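Local structure of inactive poly [ADP-ribose] polymerase RCD1 (Arabidopsis thaliana, 5NGO) at residues N61-V73 / L100-D114. The protein is a plant PARP-family protein with an apparently inactive catalytic-type domain, bound by a downy mildew effector that thereby suppresses immunity. Numbering follows the deposited sequence.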
loop_
_atom_site.group_PDB
_atom_site.type_symbol
_atom_site.label_atom_id
_atom_site.label_comp_id
_atom_site.label_asym_id
_atom_site.label_seq_id
_atom_site.Cartn_x
_atom_site.Cartn_y
_atom_site.Cartn_z
ATOM N N ASN A 61 7.209 3.415 -12.677
ATOM C CA ASN A 61 7.770 3.495 -11.335
ATOM C C ASN A 61 6.830 2.773 -10.373
ATOM O O ASN A 61 6.235 3.368 -9.466
ATOM C CB ASN A 61 8.047 4.947 -10.931
ATOM C CG ASN A 61 8.742 5.056 -9.572
ATOM O OD1 ASN A 61 9.384 4.122 -9.104
ATOM N ND2 ASN A 61 8.577 6.199 -8.916
ATOM N N VAL A 62 6.693 1.469 -10.626
ATOM C CA VAL A 62 5.891 0.585 -9.816
ATOM C C VAL A 62 6.707 0.181 -8.591
ATOM O O VAL A 62 7.837 -0.270 -8.722
ATOM C CB VAL A 62 5.446 -0.663 -10.605
ATOM C CG1 VAL A 62 4.645 -1.607 -9.707
ATOM C CG2 VAL A 62 4.575 -0.236 -11.816
ATOM N N ARG A 63 6.116 0.330 -7.413
ATOM C CA ARG A 63 6.757 -0.029 -6.150
ATOM C C ARG A 63 5.862 -0.900 -5.301
ATOM O O ARG A 63 4.653 -0.899 -5.454
ATOM C CB ARG A 63 7.113 1.236 -5.368
ATOM C CG ARG A 63 8.427 1.833 -5.804
ATOM C CD ARG A 63 8.430 3.335 -5.707
ATOM N NE ARG A 63 9.596 3.884 -6.425
ATOM C CZ ARG A 63 10.670 4.442 -5.863
ATOM N NH1 ARG A 63 10.764 4.582 -4.517
ATOM N NH2 ARG A 63 11.626 4.915 -6.651
ATOM N N TYR A 64 6.485 -1.682 -4.431
ATOM C CA TYR A 64 5.730 -2.415 -3.421
ATOM C C TYR A 64 5.555 -1.505 -2.230
ATOM O O TYR A 64 6.441 -0.704 -1.921
ATOM C CB TYR A 64 6.403 -3.723 -3.054
ATOM C CG TYR A 64 6.152 -4.827 -4.057
ATOM C CD1 TYR A 64 4.896 -5.418 -4.179
ATOM C CD2 TYR A 64 7.160 -5.252 -4.931
ATOM C CE1 TYR A 64 4.651 -6.449 -5.045
ATOM C CE2 TYR A 64 6.934 -6.252 -5.853
ATOM C CZ TYR A 64 5.665 -6.831 -5.923
ATOM O OH TYR A 64 5.488 -7.894 -6.768
ATOM N N ALA A 65 4.397 -1.578 -1.584
ATOM C CA ALA A 65 4.128 -0.789 -0.387
ATOM C C ALA A 65 3.129 -1.510 0.502
ATOM O O ALA A 65 2.355 -2.332 0.019
ATOM C CB ALA A 65 3.591 0.578 -0.792
ATOM N N TRP A 66 3.158 -1.206 1.794
ATOM C CA TRP A 66 2.343 -1.889 2.781
ATOM C C TRP A 66 1.138 -1.028 3.144
ATOM O O TRP A 66 1.274 0.188 3.371
ATOM C CB TRP A 66 3.123 -2.176 4.052
ATOM C CG TRP A 66 4.319 -3.031 3.857
ATOM C CD1 TRP A 66 5.609 -2.632 3.754
ATOM C CD2 TRP A 66 4.336 -4.454 3.745
ATOM N NE1 TRP A 66 6.431 -3.702 3.569
ATOM C CE2 TRP A 66 5.670 -4.841 3.555
ATOM C CE3 TRP A 66 3.348 -5.442 3.785
ATOM C CZ2 TRP A 66 6.053 -6.176 3.415
ATOM C CZ3 TRP A 66 3.707 -6.750 3.633
ATOM C CH2 TRP A 66 5.060 -7.112 3.451
ATOM N N LEU A 67 -0.031 -1.666 3.167
ATOM C CA LEU A 67 -1.279 -1.022 3.525
ATOM C C LEU A 67 -1.849 -1.684 4.782
ATOM O O LEU A 67 -2.193 -2.868 4.745
ATOM C CB LEU A 67 -2.281 -1.175 2.355
ATOM C CG LEU A 67 -3.664 -0.553 2.559
ATOM C CD1 LEU A 67 -3.585 0.960 2.776
ATOM C CD2 LEU A 67 -4.517 -0.848 1.321
ATOM N N PRO A 68 -1.963 -0.957 5.895
ATOM C CA PRO A 68 -2.629 -1.525 7.075
ATOM C C PRO A 68 -4.064 -1.866 6.800
ATOM O O PRO A 68 -4.776 -1.058 6.150
ATOM C CB PRO A 68 -2.528 -0.420 8.119
ATOM C CG PRO A 68 -1.436 0.516 7.624
ATOM C CD PRO A 68 -1.420 0.394 6.161
ATOM N N ALA A 69 -4.500 -3.047 7.231
ATOM C CA ALA A 69 -5.867 -3.495 6.986
ATOM C C ALA A 69 -6.473 -4.063 8.258
ATOM O O ALA A 69 -5.923 -3.894 9.341
ATOM C CB ALA A 69 -5.865 -4.531 5.868
ATOM N N LYS A 70 -7.616 -4.712 8.130
ATOM C CA LYS A 70 -8.253 -5.438 9.214
ATOM C C LYS A 70 -9.018 -6.586 8.592
ATOM O O LYS A 70 -9.366 -6.523 7.402
ATOM C CB LYS A 70 -9.170 -4.525 10.028
ATOM C CG LYS A 70 -10.129 -3.713 9.167
ATOM C CD LYS A 70 -10.877 -2.713 10.004
ATOM C CE LYS A 70 -11.290 -1.479 9.194
ATOM N NZ LYS A 70 -12.034 -0.510 10.047
ATOM N N ARG A 71 -9.306 -7.618 9.381
ATOM C CA ARG A 71 -10.045 -8.796 8.901
ATOM C C ARG A 71 -11.341 -8.412 8.148
ATOM O O ARG A 71 -11.613 -8.939 7.070
ATOM C CB ARG A 71 -10.352 -9.753 10.052
ATOM C CG ARG A 71 -11.378 -10.843 9.755
ATOM C CD ARG A 71 -11.284 -12.004 10.739
ATOM N NE ARG A 71 -11.932 -11.689 12.019
ATOM C CZ ARG A 71 -13.253 -11.599 12.233
ATOM N NH1 ARG A 71 -14.135 -11.774 11.244
ATOM N NH2 ARG A 71 -13.689 -11.280 13.451
ATOM N N GLU A 72 -12.099 -7.466 8.700
ATOM C CA GLU A 72 -13.419 -7.106 8.179
ATOM C C GLU A 72 -13.453 -6.544 6.741
ATOM O O GLU A 72 -14.431 -6.764 6.025
ATOM C CB GLU A 72 -14.145 -6.144 9.147
ATOM C CG GLU A 72 -14.607 -6.784 10.467
ATOM C CD GLU A 72 -14.845 -5.783 11.607
ATOM O OE1 GLU A 72 -15.136 -4.594 11.322
ATOM O OE2 GLU A 72 -14.750 -6.188 12.800
ATOM N N VAL A 73 -12.393 -5.849 6.298
ATOM C CA VAL A 73 -12.361 -5.241 4.952
ATOM C C VAL A 73 -11.784 -6.141 3.842
ATOM O O VAL A 73 -11.957 -5.831 2.663
ATOM C CB VAL A 73 -11.595 -3.886 4.968
ATOM C CG1 VAL A 73 -10.081 -4.104 4.960
ATOM C CG2 VAL A 73 -12.042 -2.982 3.819
ATOM N N LEU A 100 0.310 4.659 2.354
ATOM C CA LEU A 100 0.987 3.376 2.391
ATOM C C LEU A 100 2.401 3.561 2.875
ATOM O O LEU A 100 2.982 4.629 2.726
ATOM C CB LEU A 100 1.018 2.713 1.012
ATOM C CG LEU A 100 -0.316 2.459 0.345
ATOM C CD1 LEU A 100 -0.614 3.584 -0.660
ATOM C CD2 LEU A 100 -0.332 1.118 -0.348
ATOM N N THR A 101 2.949 2.474 3.416
ATOM C CA THR A 101 4.276 2.483 3.958
ATOM C C THR A 101 5.229 1.851 2.935
ATOM O O THR A 101 4.871 0.891 2.240
ATOM C CB THR A 101 4.313 1.714 5.274
ATOM O OG1 THR A 101 3.493 2.356 6.260
ATOM C CG2 THR A 101 5.734 1.541 5.755
ATOM N N ALA A 102 6.441 2.418 2.801
ATOM C CA ALA A 102 7.394 1.913 1.829
ATOM C C ALA A 102 7.797 0.463 2.174
ATOM O O ALA A 102 7.694 0.035 3.347
ATOM C CB ALA A 102 8.610 2.782 1.788
ATOM N N ALA A 103 8.249 -0.271 1.134
ATOM C CA ALA A 103 8.549 -1.691 1.230
ATOM C C ALA A 103 9.455 -2.124 2.406
ATOM O O ALA A 103 9.251 -3.190 2.996
ATOM C CB ALA A 103 9.159 -2.180 -0.077
ATOM N N ASP A 104 10.445 -1.300 2.740
ATOM C CA ASP A 104 11.399 -1.669 3.794
ATOM C C ASP A 104 11.031 -1.105 5.179
ATOM O O ASP A 104 11.781 -1.291 6.123
ATOM C CB ASP A 104 12.832 -1.300 3.385
ATOM C CG ASP A 104 13.023 0.196 3.118
ATOM O OD1 ASP A 104 12.020 0.948 3.006
ATOM O OD2 ASP A 104 14.188 0.631 3.032
ATOM N N CYS A 105 9.846 -0.490 5.299
ATOM C CA CYS A 105 9.417 0.219 6.509
ATOM C C CYS A 105 8.135 -0.268 7.178
ATOM O O CYS A 105 7.492 0.516 7.867
ATOM C CB CYS A 105 9.179 1.693 6.159
ATOM S SG CYS A 105 10.679 2.531 5.714
ATOM N N PRO A 106 7.759 -1.548 7.026
ATOM C CA PRO A 106 6.488 -1.915 7.674
ATOM C C PRO A 106 6.433 -1.725 9.211
ATOM O O PRO A 106 5.329 -1.599 9.742
ATOM C CB PRO A 106 6.300 -3.383 7.283
ATOM C CG PRO A 106 7.664 -3.876 6.948
ATOM C CD PRO A 106 8.431 -2.711 6.430
ATOM N N TYR A 107 7.585 -1.655 9.903
ATOM C CA TYR A 107 7.611 -1.301 11.344
ATOM C C TYR A 107 6.840 -0.026 11.671
ATOM O O TYR A 107 6.309 0.119 12.778
ATOM C CB TYR A 107 9.045 -1.159 11.911
ATOM C CG TYR A 107 9.850 0.025 11.388
ATOM C CD1 TYR A 107 9.749 1.292 11.989
ATOM C CD2 TYR A 107 10.719 -0.117 10.318
ATOM C CE1 TYR A 107 10.473 2.373 11.517
ATOM C CE2 TYR A 107 11.461 0.970 9.833
ATOM C CZ TYR A 107 11.334 2.209 10.441
ATOM O OH TYR A 107 12.042 3.293 9.979
ATOM N N PHE A 108 6.817 0.896 10.705
ATOM C CA PHE A 108 6.195 2.208 10.840
ATOM C C PHE A 108 4.679 2.141 11.069
ATOM O O PHE A 108 4.135 2.952 11.799
ATOM C CB PHE A 108 6.493 3.024 9.569
ATOM C CG PHE A 108 6.618 4.490 9.774
ATOM C CD1 PHE A 108 7.832 5.057 10.114
ATOM C CD2 PHE A 108 5.517 5.317 9.557
ATOM C CE1 PHE A 108 7.954 6.452 10.250
ATOM C CE2 PHE A 108 5.623 6.708 9.689
ATOM C CZ PHE A 108 6.841 7.271 10.037
ATOM N N SER A 109 3.999 1.201 10.417
ATOM C CA SER A 109 2.536 1.125 10.482
ATOM C C SER A 109 1.971 -0.212 11.009
ATOM O O SER A 109 0.747 -0.392 11.054
ATOM C CB SER A 109 1.955 1.461 9.109
ATOM O OG SER A 109 2.400 0.570 8.109
ATOM N N ALA A 110 2.843 -1.121 11.450
ATOM C CA ALA A 110 2.423 -2.414 11.997
ATOM C C ALA A 110 1.429 -2.295 13.155
ATOM O O ALA A 110 0.434 -3.019 13.195
ATOM C CB ALA A 110 3.628 -3.232 12.422
ATOM N N ARG A 111 1.697 -1.367 14.082
ATOM C CA ARG A 111 0.816 -1.132 15.223
ATOM C C ARG A 111 -0.545 -0.525 14.861
ATOM O O ARG A 111 -1.475 -0.580 15.653
ATOM C CB ARG A 111 1.525 -0.257 16.278
ATOM C CG ARG A 111 2.503 -1.095 17.119
ATOM C CD ARG A 111 2.576 -0.685 18.616
ATOM N NE ARG A 111 2.407 -1.866 19.501
ATOM C CZ ARG A 111 3.335 -2.782 19.755
ATOM N NH1 ARG A 111 4.565 -2.687 19.256
ATOM N NH2 ARG A 111 3.047 -3.790 20.557
ATOM N N TYR A 112 -0.647 0.043 13.667
ATOM C CA TYR A 112 -1.886 0.638 13.181
ATOM C C TYR A 112 -2.775 -0.411 12.434
ATOM O O TYR A 112 -3.876 -0.075 12.003
ATOM C CB TYR A 112 -1.509 1.876 12.374
ATOM C CG TYR A 112 -2.650 2.777 11.966
ATOM C CD1 TYR A 112 -3.356 2.541 10.789
ATOM C CD2 TYR A 112 -3.016 3.873 12.745
ATOM C CE1 TYR A 112 -4.404 3.377 10.375
ATOM C CE2 TYR A 112 -4.063 4.727 12.355
ATOM C CZ TYR A 112 -4.749 4.471 11.168
ATOM O OH TYR A 112 -5.776 5.299 10.781
ATOM N N CYS A 113 -2.318 -1.665 12.365
ATOM C CA CYS A 113 -3.161 -2.778 11.969
ATOM C C CYS A 113 -3.998 -3.288 13.137
ATOM O O CYS A 113 -3.454 -3.795 14.106
ATOM C CB CYS A 113 -2.312 -3.934 11.411
ATOM S SG CYS A 113 -1.282 -3.539 9.964
ATOM N N ASP A 114 -5.313 -3.136 13.042
ATOM C CA ASP A 114 -6.255 -3.569 14.087
ATOM C C ASP A 114 -6.175 -5.053 14.430
ATOM O O ASP A 114 -6.224 -5.905 13.551
ATOM C CB ASP A 114 -7.701 -3.263 13.684
ATOM C CG ASP A 114 -8.035 -1.775 13.745
ATOM O OD1 ASP A 114 -7.113 -0.919 13.735
ATOM O OD2 ASP A 114 -9.243 -1.466 13.781
HETATM O O HOH W 1 8.589 0.840 -1.721
HETATM O O HOH W 2 -5.286 -5.690 11.116
#
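Trp66 and Pro106 form the tight centre of this contact. Pro106 CB lies over the five-membered ring of the indole, 3.8 Å from its centroid and 14° off the normal, a CH-pi contact, while CG and CD run out past the NE1 edge. With chi1 at -60°, which sets Trp66 CG anti to the carbonyl carbon, the indole turns its CD1-NE1 edge to the type I turn Ala102-Cys105. There Trp66 NE1 gives a nearly straight hydrogen bond of 2.9 Å to Ala103 O; the acceptor lies in the indole plane, the donor above the carbonyl plane. Bond and proline together fix the ring's rotation, and Phe16 from helix 9-19 adds an edge-to-face partner.

At the root of the indole, Trp66 and Thr101 make an antiparallel hydrogen-bonded pair, their side chains on the same face of the sheet, Trp66 N to Thr101 O at 2.7 Å and Thr101 N to Trp66 O at 2.8 Å. The pair joins strands 62-68 and 98-102 in the central sheet of the PARP catalytic-type fold, where strand 121-129 borders 62-68 on its other edge. Away from the indole, Leu100 CB packs at 3.8 Å against Ala65 CB, and its CD2 meets Leu67 CB.

Beyond the Trp66-Thr101 pair the direct backbone bonds stop, and at the loose Tyr64 end water 1 bridges Tyr64 O and Ala103 N. At the other, Pro68 builds a second close-packed, apolar patch: its CG rests on Ser109 CB and its CB lies 3.8 Å from Cys113 SG, also meeting the edge of the Tyr112 ring. Ser109 OG shares a hydrogen bond with Thr101 OG1, tying the loop back to the strand. On the solvent side, Lys70 and Asp114 touch through their CB atoms, and Lys70 NZ stops 4.8 Å short of Asp114 OD2.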